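Local coordinates for protein toluene, o-xylene monooxygenase oxygenase subunit (Pseudomonas stutzeri, PDB 2INC) that forms part of the hydroxylase of toluene/o-xylene monooxygenase, which probably oxidises aromatic hydrocarbons with molecular oxygen at a diiron centre carried by a partner subunit, at residues B[77-80]-B[81-85]; B[87-90]-B[91-95]; B[144-147]-B[148-152]; B[244-247]-B[248-252]; B[254-257]-B[258-261]. One frame throughout, in Å; residues are numbered along the deposited sequence.

Contact 1. Residues B[77-80]-B[81-85]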
loop_
_atom_site.group_PDB
_atom_site.type_symbol
_atom_site.label_atom_id
_atom_site.label_comp_id
_atom_site.label_asym_id
_atom_site.label_seq_id
_atom_site.Cartn_x
_atom_site.Cartn_y
_atom_site.Cartn_z
ATOM N N ARG B 77 2.041 0.466 -13.853
ATOM C CA ARG B 77 1.844 1.114 -12.568
ATOM C C ARG B 77 1.716 2.624 -12.748
ATOM O O ARG B 77 0.879 3.262 -12.103
ATOM C CB ARG B 77 2.994 0.758 -11.629
ATOM C CG ARG B 77 2.831 1.299 -10.239
ATOM C CD ARG B 77 4.132 0.979 -9.454
ATOM N NE ARG B 77 5.271 1.749 -9.962
ATOM C CZ ARG B 77 5.510 3.033 -9.681
ATOM N NH1 ARG B 77 4.704 3.729 -8.863
ATOM N NH2 ARG B 77 6.588 3.634 -10.186
ATOM N N THR B 78 2.560 3.190 -13.620
ATOM C CA THR B 78 2.603 4.654 -13.768
ATOM C C THR B 78 1.460 5.119 -14.719
ATOM O O THR B 78 0.910 6.199 -14.539
ATOM C CB THR B 78 3.970 5.149 -14.167
ATOM O OG1 THR B 78 4.395 4.470 -15.342
ATOM C CG2 THR B 78 5.000 4.874 -13.055
ATOM N N TYR B 79 1.028 4.259 -15.632
ATOM C CA TYR B 79 -0.151 4.523 -16.466
ATOM C C TYR B 79 -1.358 4.696 -15.570
ATOM O O TYR B 79 -2.116 5.658 -15.719
ATOM C CB TYR B 79 -0.424 3.362 -17.448
ATOM C CG TYR B 79 -1.703 3.599 -18.270
ATOM C CD1 TYR B 79 -2.945 3.112 -17.837
ATOM C CD2 TYR B 79 -1.663 4.338 -19.460
ATOM C CE1 TYR B 79 -4.128 3.329 -18.599
ATOM C CE2 TYR B 79 -2.816 4.582 -20.196
ATOM C CZ TYR B 79 -4.032 4.099 -19.767
ATOM O OH TYR B 79 -5.178 4.378 -20.534
ATOM N N ASN B 80 -1.586 3.758 -14.648
ATOM C CA ASN B 80 -2.796 3.857 -13.816
ATOM C C ASN B 80 -2.717 5.044 -12.837
ATOM O O ASN B 80 -3.737 5.724 -12.579
ATOM C CB ASN B 80 -3.082 2.589 -13.059
ATOM C CG ASN B 80 -3.578 1.450 -13.937
ATOM O OD1 ASN B 80 -3.136 0.324 -13.763
ATOM N ND2 ASN B 80 -4.505 1.718 -14.838
ATOM N N LEU B 81 -1.529 5.353 -12.310
ATOM C CA LEU B 81 -1.401 6.550 -11.486
ATOM C C LEU B 81 -1.776 7.816 -12.270
ATOM O O LEU B 81 -2.527 8.668 -11.784
ATOM C CB LEU B 81 0.019 6.728 -10.941
ATOM C CG LEU B 81 0.360 5.900 -9.712
ATOM C CD1 LEU B 81 1.880 6.015 -9.459
ATOM C CD2 LEU B 81 -0.429 6.423 -8.498
ATOM N N LEU B 82 -1.259 7.924 -13.481
ATOM C CA LEU B 82 -1.437 9.114 -14.305
ATOM C C LEU B 82 -2.900 9.229 -14.650
ATOM O O LEU B 82 -3.522 10.294 -14.499
ATOM C CB LEU B 82 -0.625 8.949 -15.593
ATOM C CG LEU B 82 -0.314 10.124 -16.544
ATOM C CD1 LEU B 82 -0.320 9.632 -17.966
ATOM C CD2 LEU B 82 -1.140 11.318 -16.433
ATOM N N GLN B 83 -3.461 8.126 -15.128
ATOM C CA GLN B 83 -4.838 8.176 -15.621
ATOM C C GLN B 83 -5.920 8.195 -14.553
ATOM O O GLN B 83 -7.011 8.717 -14.785
ATOM C CB GLN B 83 -5.098 7.074 -16.631
ATOM C CG GLN B 83 -4.277 7.198 -17.888
ATOM C CD GLN B 83 -4.577 8.440 -18.701
ATOM O OE1 GLN B 83 -4.217 9.545 -18.315
ATOM N NE2 GLN B 83 -5.169 8.259 -19.876
ATOM N N ASP B 84 -5.637 7.647 -13.376
ATOM C CA ASP B 84 -6.533 7.886 -12.264
ATOM C C ASP B 84 -6.555 9.384 -11.901
ATOM O O ASP B 84 -7.602 9.908 -11.581
ATOM C CB ASP B 84 -6.142 7.027 -11.066
ATOM C CG ASP B 84 -7.132 7.101 -9.964
ATOM O OD1 ASP B 84 -8.325 6.708 -10.165
ATOM O OD2 ASP B 84 -6.704 7.512 -8.880
ATOM N N GLY B 85 -5.422 10.096 -11.961
ATOM C CA GLY B 85 -5.498 11.576 -11.737
ATOM C C GLY B 85 -6.353 12.280 -12.793
ATOM O O GLY B 85 -7.279 13.033 -12.481
#
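Asp-84 N donates to Asn-80 O across 2.8 Å, the shortest of four successive backbone bonds that carry the helix through here. One residue earlier, the same i to i+4 spacing brings Tyr-79 and Gln-83 together. The tyrosine's CG stands anti to the backbone N (chi1 177°), which carries its ring forward along the helix, and Gln-83 holds CG beside its own backbone N, against the ring, while its bend at chi2 sets only the amide beyond. The methylene CG of the glutamine lies over one ring face, 3.8 Å from the centroid of the Tyr-79 ring, a CH-pi contact whose closest approach is Gln-83 CG to Tyr-79 CZ at 3.6 Å. It is this aliphatic carbon that covers the face; the amide plane is turned 62° from the ring. The polar ends bond elsewhere: Gln-83 NE2 to Asp-253, Tyr-79 OH to Asp-154 and to an aromatic side chain of another protein's chain. On a different side of the helix, Arg-77 runs alongside Leu-81, its NH1 3.7 Å from Leu-81 CD1, while Thr-78 CG2 covers a face of the guanidinium and Glu-20 takes the charge in a salt bridge. These pairs sit on helix 76-99 of a ferritin-like bundle, packed against helices 142-172 and 241-268.

Contact 2. Residues B[87-90]-B[91-95]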
loop_
_atom_site.group_PDB
_atom_site.type_symbol
_atom_site.label_atom_id
_atom_site.label_comp_id
_atom_site.label_asym_id
_atom_site.label_seq_id
_atom_site.Cartn_x
_atom_site.Cartn_y
_atom_site.Cartn_z
ATOM N N GLU B 87 -8.660 10.959 -14.727
ATOM C CA GLU B 87 -10.082 10.593 -14.586
ATOM C C GLU B 87 -10.735 11.243 -13.386
ATOM O O GLU B 87 -11.940 11.423 -13.415
ATOM C CB GLU B 87 -10.331 9.085 -14.498
ATOM C CG GLU B 87 -10.214 8.360 -15.822
ATOM C CD GLU B 87 -11.206 8.865 -16.920
ATOM O OE1 GLU B 87 -10.874 9.846 -17.626
ATOM O OE2 GLU B 87 -12.301 8.243 -17.084
ATOM N N SER B 88 -9.965 11.552 -12.320
ATOM C CA SER B 88 -10.546 12.306 -11.184
ATOM C C SER B 88 -10.941 13.666 -11.715
ATOM O O SER B 88 -11.930 14.231 -11.300
ATOM C CB SER B 88 -9.519 12.495 -10.071
ATOM O OG SER B 88 -9.241 11.247 -9.451
ATOM N N TYR B 89 -10.128 14.215 -12.617
ATOM C CA TYR B 89 -10.463 15.482 -13.225
ATOM C C TYR B 89 -11.717 15.415 -14.128
ATOM O O TYR B 89 -12.668 16.183 -13.955
ATOM C CB TYR B 89 -9.251 16.028 -13.970
ATOM C CG TYR B 89 -9.545 17.203 -14.864
ATOM C CD1 TYR B 89 -9.971 18.435 -14.333
ATOM C CD2 TYR B 89 -9.377 17.112 -16.226
ATOM C CE1 TYR B 89 -10.262 19.507 -15.161
ATOM C CE2 TYR B 89 -9.685 18.171 -17.059
ATOM C CZ TYR B 89 -10.113 19.377 -16.506
ATOM O OH TYR B 89 -10.367 20.463 -17.302
ATOM N N VAL B 90 -11.726 14.520 -15.089
ATOM C CA VAL B 90 -12.877 14.408 -15.983
ATOM C C VAL B 90 -14.131 14.033 -15.241
ATOM O O VAL B 90 -15.193 14.619 -15.478
ATOM C CB VAL B 90 -12.581 13.404 -17.144
ATOM C CG1 VAL B 90 -13.861 13.110 -17.926
ATOM C CG2 VAL B 90 -11.535 13.993 -18.020
ATOM N N GLN B 91 -14.036 13.099 -14.312
ATOM C CA GLN B 91 -15.236 12.683 -13.609
ATOM C C GLN B 91 -15.720 13.813 -12.679
ATOM O O GLN B 91 -16.918 14.001 -12.533
ATOM C CB GLN B 91 -15.107 11.292 -12.935
ATOM C CG GLN B 91 -14.468 10.179 -13.890
ATOM C CD GLN B 91 -15.370 9.646 -15.074
ATOM O OE1 GLN B 91 -16.544 9.307 -14.885
ATOM N NE2 GLN B 91 -14.795 9.565 -16.286
ATOM N N GLY B 92 -14.802 14.628 -12.154
ATOM C CA GLY B 92 -15.223 15.792 -11.443
ATOM C C GLY B 92 -15.994 16.748 -12.329
ATOM O O GLY B 92 -17.031 17.261 -11.902
ATOM N N LEU B 93 -15.466 17.041 -13.528
ATOM C CA LEU B 93 -16.170 17.889 -14.504
ATOM C C LEU B 93 -17.539 17.383 -14.767
ATOM O O LEU B 93 -18.492 18.155 -14.734
ATOM C CB LEU B 93 -15.491 17.942 -15.859
ATOM C CG LEU B 93 -14.318 18.910 -15.903
ATOM C CD1 LEU B 93 -13.571 18.833 -17.268
ATOM C CD2 LEU B 93 -14.837 20.338 -15.587
ATOM N N PHE B 94 -17.654 16.098 -15.065
ATOM C CA PHE B 94 -18.981 15.517 -15.311
ATOM C C PHE B 94 -19.886 15.740 -14.103
ATOM O O PHE B 94 -21.066 16.085 -14.245
ATOM C CB PHE B 94 -18.874 14.025 -15.574
ATOM C CG PHE B 94 -18.229 13.666 -16.922
ATOM C CD1 PHE B 94 -18.019 12.322 -17.246
ATOM C CD2 PHE B 94 -17.843 14.651 -17.829
ATOM C CE1 PHE B 94 -17.453 11.959 -18.433
ATOM C CE2 PHE B 94 -17.241 14.287 -19.065
ATOM C CZ PHE B 94 -17.079 12.934 -19.357
ATOM N N ASP B 95 -19.346 15.496 -12.903
ATOM C CA ASP B 95 -20.186 15.533 -11.705
ATOM C C ASP B 95 -20.591 16.966 -11.457
ATOM O O ASP B 95 -21.727 17.260 -11.224
ATOM C CB ASP B 95 -19.395 14.979 -10.535
ATOM C CG ASP B 95 -20.158 14.930 -9.225
ATOM O OD1 ASP B 95 -21.405 14.747 -9.207
ATOM O OD2 ASP B 95 -19.444 14.919 -8.179
#
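Val-90 with Phe-94, and Tyr-89 with Leu-93, form a local apolar contact between side chains one turn apart on helix 76-99, towards its C-terminal end. In the first pair the two side chains lie side by side and point the same way. Val-90 CG1 stands anti to its own backbone N (chi1 170°), which sets this methyl over one face of the phenylalanine, 3.8 Å from the centroid of the Phe-94 ring and 22° off its normal. The methyl is displaced toward the rim, and its nearest ring atom is Phe-94 CZ at 3.5 Å. The second pair meets differently: the leucine comes over one face of the tyrosine ring, with CG above it and the methyl Leu-93 CD1 nearest, 3.6 Å from Tyr-89 CZ and just as near to the hydroxyl oxygen. Beneath both pairs the backbone is regular, with Phe-94 N donating to Val-90 O at 2.9 Å. On the polar side, Glu-87 OE2 lies 2.9 Å from Gln-91 NE2, while Glu-87 OE1 is committed to a salt bridge with Arg-157. The apolar side chains continue into the bundle: Leu-245 of helix 241-268 packs on Tyr-89 and Leu-93, Phe-94 meets the ring of Tyr-164 on helix 142-172, and Leu-93 also touches Tyr-89 of the second subunit.

Contact 3. Residues B[144-147]-B[148-152]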
loop_
_atom_site.group_PDB
_atom_site.type_symbol
_atom_site.label_atom_id
_atom_site.label_comp_id
_atom_site.label_asym_id
_atom_site.label_seq_id
_atom_site.Cartn_x
_atom_site.Cartn_y
_atom_site.Cartn_z
ATOM N N ILE B 144 7.672 -1.448 -28.171
ATOM C CA ILE B 144 6.758 -0.871 -29.171
ATOM C C ILE B 144 5.342 -1.361 -28.819
ATOM O O ILE B 144 4.417 -0.553 -28.719
ATOM C CB ILE B 144 7.100 -1.318 -30.584
ATOM C CG1 ILE B 144 8.482 -0.817 -30.980
ATOM C CG2 ILE B 144 6.088 -0.762 -31.605
ATOM C CD1 ILE B 144 8.951 -1.503 -32.316
ATOM N N THR B 145 5.175 -2.664 -28.632
ATOM C CA THR B 145 3.884 -3.199 -28.147
ATOM C C THR B 145 3.278 -2.470 -26.918
ATOM O O THR B 145 2.070 -2.170 -26.908
ATOM C CB THR B 145 3.978 -4.711 -27.841
ATOM O OG1 THR B 145 4.092 -5.410 -29.065
ATOM C CG2 THR B 145 2.721 -5.169 -27.073
ATOM N N ASN B 146 4.082 -2.164 -25.897
ATOM C CA ASN B 146 3.534 -1.526 -24.715
ATOM C C ASN B 146 2.999 -0.119 -24.989
ATOM O O ASN B 146 1.974 0.234 -24.439
ATOM C CB ASN B 146 4.530 -1.483 -23.581
ATOM C CG ASN B 146 4.806 -2.836 -22.973
ATOM O OD1 ASN B 146 5.640 -2.933 -22.080
ATOM N ND2 ASN B 146 4.119 -3.889 -23.459
ATOM N N CYS B 147 3.675 0.682 -25.822
ATOM C CA CYS B 147 3.111 1.977 -26.214
ATOM C C CYS B 147 1.698 1.786 -26.823
ATOM O O CYS B 147 0.821 2.583 -26.543
ATOM C CB CYS B 147 3.984 2.644 -27.206
ATOM S SG CYS B 147 5.491 3.135 -26.403
ATOM N N ALA B 148 1.534 0.783 -27.687
ATOM C CA ALA B 148 0.224 0.454 -28.318
ATOM C C ALA B 148 -0.838 -0.052 -27.302
ATOM O O ALA B 148 -2.066 0.250 -27.440
ATOM C CB ALA B 148 0.434 -0.596 -29.517
ATOM N N THR B 149 -0.381 -0.818 -26.298
ATOM C CA THR B 149 -1.212 -1.260 -25.168
ATOM C C THR B 149 -1.826 -0.057 -24.468
ATOM O O THR B 149 -3.012 0.012 -24.338
ATOM C CB THR B 149 -0.393 -2.107 -24.109
ATOM O OG1 THR B 149 0.228 -3.252 -24.781
ATOM C CG2 THR B 149 -1.384 -2.646 -22.970
ATOM N N TYR B 150 -1.003 0.899 -24.042
ATOM C CA TYR B 150 -1.528 2.043 -23.261
ATOM C C TYR B 150 -2.349 2.978 -24.167
ATOM O O TYR B 150 -3.321 3.572 -23.736
ATOM C CB TYR B 150 -0.388 2.776 -22.512
ATOM C CG TYR B 150 0.391 1.786 -21.644
ATOM C CD1 TYR B 150 1.788 1.756 -21.682
ATOM C CD2 TYR B 150 -0.278 0.835 -20.863
ATOM C CE1 TYR B 150 2.504 0.828 -20.915
ATOM C CE2 TYR B 150 0.458 -0.156 -20.100
ATOM C CZ TYR B 150 1.860 -0.113 -20.138
ATOM O OH TYR B 150 2.621 -1.068 -19.418
ATOM N N GLU B 151 -2.031 3.004 -25.453
ATOM C CA GLU B 151 -2.787 3.837 -26.383
ATOM C C GLU B 151 -4.162 3.199 -26.595
ATOM O O GLU B 151 -5.175 3.871 -26.713
ATOM C CB GLU B 151 -1.992 3.949 -27.692
ATOM C CG GLU B 151 -2.805 4.542 -28.887
ATOM C CD GLU B 151 -1.962 4.636 -30.172
ATOM O OE1 GLU B 151 -0.761 4.937 -30.063
ATOM O OE2 GLU B 151 -2.542 4.462 -31.265
ATOM N N THR B 152 -4.191 1.892 -26.658
ATOM C CA THR B 152 -5.491 1.184 -26.804
ATOM C C THR B 152 -6.400 1.519 -25.617
ATOM O O THR B 152 -7.617 1.766 -25.788
ATOM C CB THR B 152 -5.282 -0.333 -26.934
ATOM O OG1 THR B 152 -4.481 -0.556 -28.113
ATOM C CG2 THR B 152 -6.599 -1.031 -27.157
#
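Thr-149 and Thr-152 exemplify threonines that turn back onto their own helix, Thr-149 onto Thr-145 O, in a buried part of helix 142-172 of a ferritin-like bundle. Thr-149 N donates to Thr-145 O at 2.9 Å, and Thr-149 OG1, set beside its backbone N by a chi1 of -56°, lies 3.0 Å from the same Thr-145 O. That second bond is not settled, since the hydroxyl also has a weak hydrogen bond with His-136 ND1. The hydroxyl of Thr-145 itself bonds His-136 O. The pattern recurs more clearly at Ala-148 O, which accepts from Thr-152 N and, at 2.6 Å, from Thr-152 OG1; the two donors come from opposite faces of the carbonyl plane. Between the threonines, Tyr-150 places one face of its ring against a carbonyl, with CD1 3.2 Å from Asn-146 O, while the same Asn-146 O accepts from Tyr-150 N. The tyrosine hydroxyl bonds a polar side chain of another protein's chain, and Glu-151 is held by Asn-216. Every residue touching here is buried, so the hydroxyls matter as donors: folding them onto main-chain oxygens probably pays part of their desolvation cost, and Thr-152 OG1 still meets Ser-132 OG on helix 121-138.

Contact 4. Residues B[244-247]-B[248-252]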
loop_
_atom_site.group_PDB
_atom_site.type_symbol
_atom_site.label_atom_id
_atom_site.label_comp_id
_atom_site.label_asym_id
_atom_site.label_seq_id
_atom_site.Cartn_x
_atom_site.Cartn_y
_atom_site.Cartn_z
ATOM N N GLY B 244 -15.737 21.348 -24.477
ATOM C CA GLY B 244 -14.508 22.147 -24.679
ATOM C C GLY B 244 -13.445 21.550 -23.772
ATOM O O GLY B 244 -12.374 21.203 -24.228
ATOM N N LEU B 245 -13.780 21.342 -22.505
ATOM C CA LEU B 245 -12.783 20.780 -21.564
ATOM C C LEU B 245 -12.455 19.301 -21.757
ATOM O O LEU B 245 -11.305 18.909 -21.606
ATOM C CB LEU B 245 -13.215 21.035 -20.119
ATOM C CG LEU B 245 -13.188 22.509 -19.720
ATOM C CD1 LEU B 245 -13.848 22.666 -18.346
ATOM C CD2 LEU B 245 -11.747 23.072 -19.703
ATOM N N LEU B 246 -13.486 18.494 -22.014
ATOM C CA LEU B 246 -13.348 17.066 -22.278
ATOM C C LEU B 246 -12.376 16.822 -23.447
ATOM O O LEU B 246 -11.477 15.960 -23.357
ATOM C CB LEU B 246 -14.726 16.473 -22.620
ATOM C CG LEU B 246 -14.746 14.955 -22.848
ATOM C CD1 LEU B 246 -14.096 14.281 -21.599
ATOM C CD2 LEU B 246 -16.222 14.413 -23.068
ATOM N N ALA B 247 -12.548 17.559 -24.543
ATOM C CA ALA B 247 -11.746 17.350 -25.725
ATOM C C ALA B 247 -10.295 17.736 -25.451
ATOM O O ALA B 247 -9.333 17.084 -25.900
ATOM C CB ALA B 247 -12.356 18.168 -26.931
ATOM N N GLN B 248 -10.107 18.810 -24.697
ATOM C CA GLN B 248 -8.725 19.197 -24.333
ATOM C C GLN B 248 -8.080 18.115 -23.431
ATOM O O GLN B 248 -6.880 17.836 -23.567
ATOM C CB GLN B 248 -8.757 20.552 -23.622
ATOM C CG GLN B 248 -7.385 21.064 -23.198
ATOM C CD GLN B 248 -7.497 22.425 -22.547
ATOM O OE1 GLN B 248 -8.577 23.015 -22.551
ATOM N NE2 GLN B 248 -6.392 22.934 -21.988
ATOM N N ALA B 249 -8.884 17.519 -22.511
ATOM C CA ALA B 249 -8.408 16.447 -21.621
ATOM C C ALA B 249 -7.970 15.237 -22.455
ATOM O O ALA B 249 -6.962 14.616 -22.190
ATOM C CB ALA B 249 -9.478 16.040 -20.678
ATOM N N GLN B 250 -8.748 14.905 -23.461
ATOM C CA GLN B 250 -8.448 13.763 -24.339
ATOM C C GLN B 250 -7.239 14.043 -25.204
ATOM O O GLN B 250 -6.437 13.151 -25.480
ATOM C CB GLN B 250 -9.679 13.415 -25.185
ATOM C CG GLN B 250 -10.846 12.955 -24.349
ATOM C CD GLN B 250 -12.171 12.818 -25.137
ATOM O OE1 GLN B 250 -12.362 13.479 -26.144
ATOM N NE2 GLN B 250 -13.096 12.002 -24.636
ATOM N N LYS B 251 -7.084 15.275 -25.637
ATOM C CA LYS B 251 -5.938 15.650 -26.440
ATOM C C LYS B 251 -4.611 15.397 -25.709
ATOM O O LYS B 251 -3.592 15.231 -26.346
ATOM C CB LYS B 251 -6.050 17.124 -26.853
ATOM C CG LYS B 251 -5.114 17.511 -27.983
ATOM C CD LYS B 251 -5.843 17.541 -29.309
ATOM C CE LYS B 251 -4.861 17.586 -30.478
ATOM N NZ LYS B 251 -4.618 18.975 -30.980
ATOM N N ARG B 252 -4.609 15.425 -24.377
ATOM C CA ARG B 252 -3.399 15.127 -23.609
ATOM C C ARG B 252 -2.946 13.678 -23.899
ATOM O O ARG B 252 -1.744 13.406 -23.999
ATOM C CB ARG B 252 -3.670 15.265 -22.122
ATOM C CG ARG B 252 -3.908 16.735 -21.660
ATOM C CD ARG B 252 -4.288 16.822 -20.148
ATOM N NE ARG B 252 -3.170 16.517 -19.245
ATOM C CZ ARG B 252 -2.316 17.432 -18.763
ATOM N NH1 ARG B 252 -2.401 18.718 -19.101
ATOM N NH2 ARG B 252 -1.358 17.059 -17.939
#
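Three equal backbone bonds of 2.9 Å, from Ala-249 N to Leu-245 O, Gln-250 N to Leu-246 O and Lys-251 N to Ala-247 O, carry the alpha-helix through this region, after a weaker one from Gln-248 N to Gly-244 O. The main side-chain meeting is between Leu-246 and Gln-250, which cross obliquely one turn apart. Leu-246 holds CG anti to its backbone N (chi1 -177°), leaning its isobutyl group forward, whereas Gln-250 keeps CG beside its own N and extends from there. As a result Gln-250 CG comes within 3.2 Å of Leu-246 O, and Gln-250 NE2 ends 3.8 Å from Leu-246 CG, with CD1 of the leucine hardly farther. The amide thus lies against branched carbon, and beyond it pack Trp-158 and His-161 of helix 142-172 and Leu-228 of helix 208-237. With an alanine here the extended chain and its amide are gone, which would probably open a gap beside Leu-246 and leave Trp-158 and His-161 less firmly packed. Gln-248, on another side, is fully extended and gives its NE2 to Gln-96 O of the second subunit. Lys-251 bends outward to a salt bridge with Glu-225. Chemically, the helix sorts its partners by direction: uncharged packing at Leu-246 and Gln-250 faces the bundle, an amide bond reaches the dimer mate, and the ammonium group finds its carboxylate on helix 208-237.

Contact 5. Residues B[254-257]-B[258-261]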
loop_
_atom_site.group_PDB
_atom_site.type_symbol
_atom_site.label_atom_id
_atom_site.label_comp_id
_atom_site.label_asym_id
_atom_site.label_seq_id
_atom_site.Cartn_x
_atom_site.Cartn_y
_atom_site.Cartn_z
ATOM N N ALA B 254 -3.728 12.118 -26.733
ATOM C CA ALA B 254 -3.308 12.138 -28.135
ATOM C C ALA B 254 -1.868 12.663 -28.270
ATOM O O ALA B 254 -1.095 12.149 -29.066
ATOM C CB ALA B 254 -4.262 12.987 -28.954
ATOM N N GLU B 255 -1.539 13.704 -27.515
ATOM C CA GLU B 255 -0.165 14.225 -27.520
ATOM C C GLU B 255 0.842 13.160 -27.083
ATOM O O GLU B 255 1.896 13.067 -27.666
ATOM C CB GLU B 255 -0.073 15.462 -26.630
ATOM C CG GLU B 255 -0.693 16.725 -27.263
ATOM C CD GLU B 255 -1.254 17.718 -26.171
ATOM O OE1 GLU B 255 -0.769 17.731 -24.995
ATOM O OE2 GLU B 255 -2.185 18.494 -26.492
ATOM N N ARG B 256 0.497 12.360 -26.080
ATOM C CA ARG B 256 1.334 11.216 -25.676
ATOM C C ARG B 256 1.575 10.183 -26.799
ATOM O O ARG B 256 2.704 9.735 -27.029
ATOM C CB ARG B 256 0.743 10.521 -24.449
ATOM C CG ARG B 256 1.678 9.492 -23.852
ATOM C CD ARG B 256 1.268 9.068 -22.448
ATOM N NE ARG B 256 -0.137 8.599 -22.383
ATOM C CZ ARG B 256 -1.099 9.336 -21.857
ATOM N NH1 ARG B 256 -2.362 8.925 -21.802
ATOM N NH2 ARG B 256 -0.793 10.525 -21.389
ATOM N N HIS B 257 0.496 9.780 -27.482
ATOM C CA HIS B 257 0.618 8.881 -28.599
ATOM C C HIS B 257 1.541 9.457 -29.678
ATOM O O HIS B 257 2.327 8.726 -30.263
ATOM C CB HIS B 257 -0.749 8.591 -29.205
ATOM C CG HIS B 257 -1.762 8.141 -28.190
ATOM N ND1 HIS B 257 -3.125 8.262 -28.393
ATOM C CD2 HIS B 257 -1.610 7.640 -26.936
ATOM C CE1 HIS B 257 -3.770 7.797 -27.330
ATOM N NE2 HIS B 257 -2.875 7.427 -26.424
ATOM N N ARG B 258 1.426 10.757 -29.942
ATOM C CA ARG B 258 2.304 11.371 -30.953
ATOM C C ARG B 258 3.762 11.346 -30.485
ATOM O O ARG B 258 4.679 11.209 -31.298
ATOM C CB ARG B 258 1.856 12.807 -31.272
ATOM C CG ARG B 258 0.630 12.916 -32.166
ATOM C CD ARG B 258 0.101 14.347 -32.159
ATOM N NE ARG B 258 -1.310 14.374 -32.568
ATOM C CZ ARG B 258 -1.972 15.497 -32.783
ATOM N NH1 ARG B 258 -1.338 16.654 -32.630
ATOM N NH2 ARG B 258 -3.261 15.461 -33.132
ATOM N N ARG B 259 3.979 11.518 -29.195
ATOM C CA ARG B 259 5.353 11.477 -28.663
ATOM C C ARG B 259 6.059 10.132 -28.905
ATOM O O ARG B 259 7.207 10.099 -29.344
ATOM C CB ARG B 259 5.384 11.816 -27.187
ATOM C CG ARG B 259 5.166 13.332 -26.892
ATOM C CD ARG B 259 5.637 13.683 -25.497
ATOM N NE ARG B 259 4.847 13.042 -24.439
ATOM C CZ ARG B 259 3.707 13.528 -23.953
ATOM N NH1 ARG B 259 3.179 14.621 -24.468
ATOM N NH2 ARG B 259 3.065 12.906 -22.970
ATOM N N TRP B 260 5.376 9.016 -28.659
ATOM C CA TRP B 260 6.001 7.719 -28.893
ATOM C C TRP B 260 6.056 7.409 -30.379
ATOM O O TRP B 260 7.021 6.759 -30.822
ATOM C CB TRP B 260 5.398 6.586 -28.058
ATOM C CG TRP B 260 4.124 5.899 -28.577
ATOM C CD1 TRP B 260 2.864 6.062 -28.097
ATOM C CD2 TRP B 260 4.042 4.852 -29.563
ATOM N NE1 TRP B 260 1.977 5.212 -28.769
ATOM C CE2 TRP B 260 2.684 4.476 -29.671
ATOM C CE3 TRP B 260 4.981 4.201 -30.390
ATOM C CZ2 TRP B 260 2.271 3.493 -30.521
ATOM C CZ3 TRP B 260 4.560 3.258 -31.260
ATOM C CH2 TRP B 260 3.218 2.890 -31.328
ATOM N N SER B 261 5.060 7.894 -31.147
ATOM C CA SER B 261 5.046 7.677 -32.602
ATOM C C SER B 261 6.258 8.406 -33.218
ATOM O O SER B 261 6.947 7.859 -34.075
ATOM C CB SER B 261 3.748 8.155 -33.233
ATOM O OG SER B 261 2.652 7.390 -32.769
#
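A chi1 of 83° puts Trp-260 CG between its backbone N and carbonyl carbon, folding the indole back along helix 241-268 onto His-257, while a bend at chi3 curls Arg-259 over Arg-256. Both are local contacts three residues apart on one helix of a ferritin-like bundle. Indole atom Trp-260 CD1 comes 3.5 Å from His-257 O, which sits over one face of the ring, and about as near to the histidine's CA. Toward helix 142-172 the indole packs on Cys-147, and NE1 makes a weak hydrogen bond to Glu-151. Substituting a leucine removes the indole and its N-H, which would probably leave Glu-151 OE1 without this donor and open a gap between Cys-147 and the main chain at His-257. Arg-259 lays a face of its guanidinium over the backbone, with Arg-256 CA 3.6 Å above the plane, and brings NH2 to 3.6 Å from Arg-256 CB. The two guanidinium planes are 62° apart, and the like-charged ends, Arg-256 NH2 and Arg-259 NH2, stay 4.8 Å apart. Each has its own acids: Asp-72 for Arg-259, Asp-253 and Asp-154 for Arg-256, which should offset the mutual charge. His-257 is fixed in rotation at both ring nitrogens, ND1 by Lys-220 and NE2 by Asp-154. Asn-216 ND2 bonds Ser-261 OG, and that serine grips the histidine's carbonyl twice: Ser-261 N at 3.0 Å from His-257 O, and Ser-261 OG at 2.9 Å from that oxygen, reaching it from the opposite face of the carbonyl plane.

How the contacts relate
Three helices carry all five contacts. Contacts 1 and 2 follow each other on helix 76-99, their centres 15 Å apart, and contacts 4 and 5 do the same on helix 241-268. Contact 2 packs on contact 4, where Leu-93 CD1 meets Leu-245 CB at 3.6 Å, and both touch the second subunit. Contact 1 reaches contact 5 through Leu-82 and Gln-83 against Arg-256, and contact 3 through Tyr-79 on Tyr-150. Contacts 3 and 5 have centres 11 Å apart and share the Glu-151 to Trp-260 link. As in this family the diiron centre probably belongs to the large partner subunit, while these contacts join three helices of the bundle.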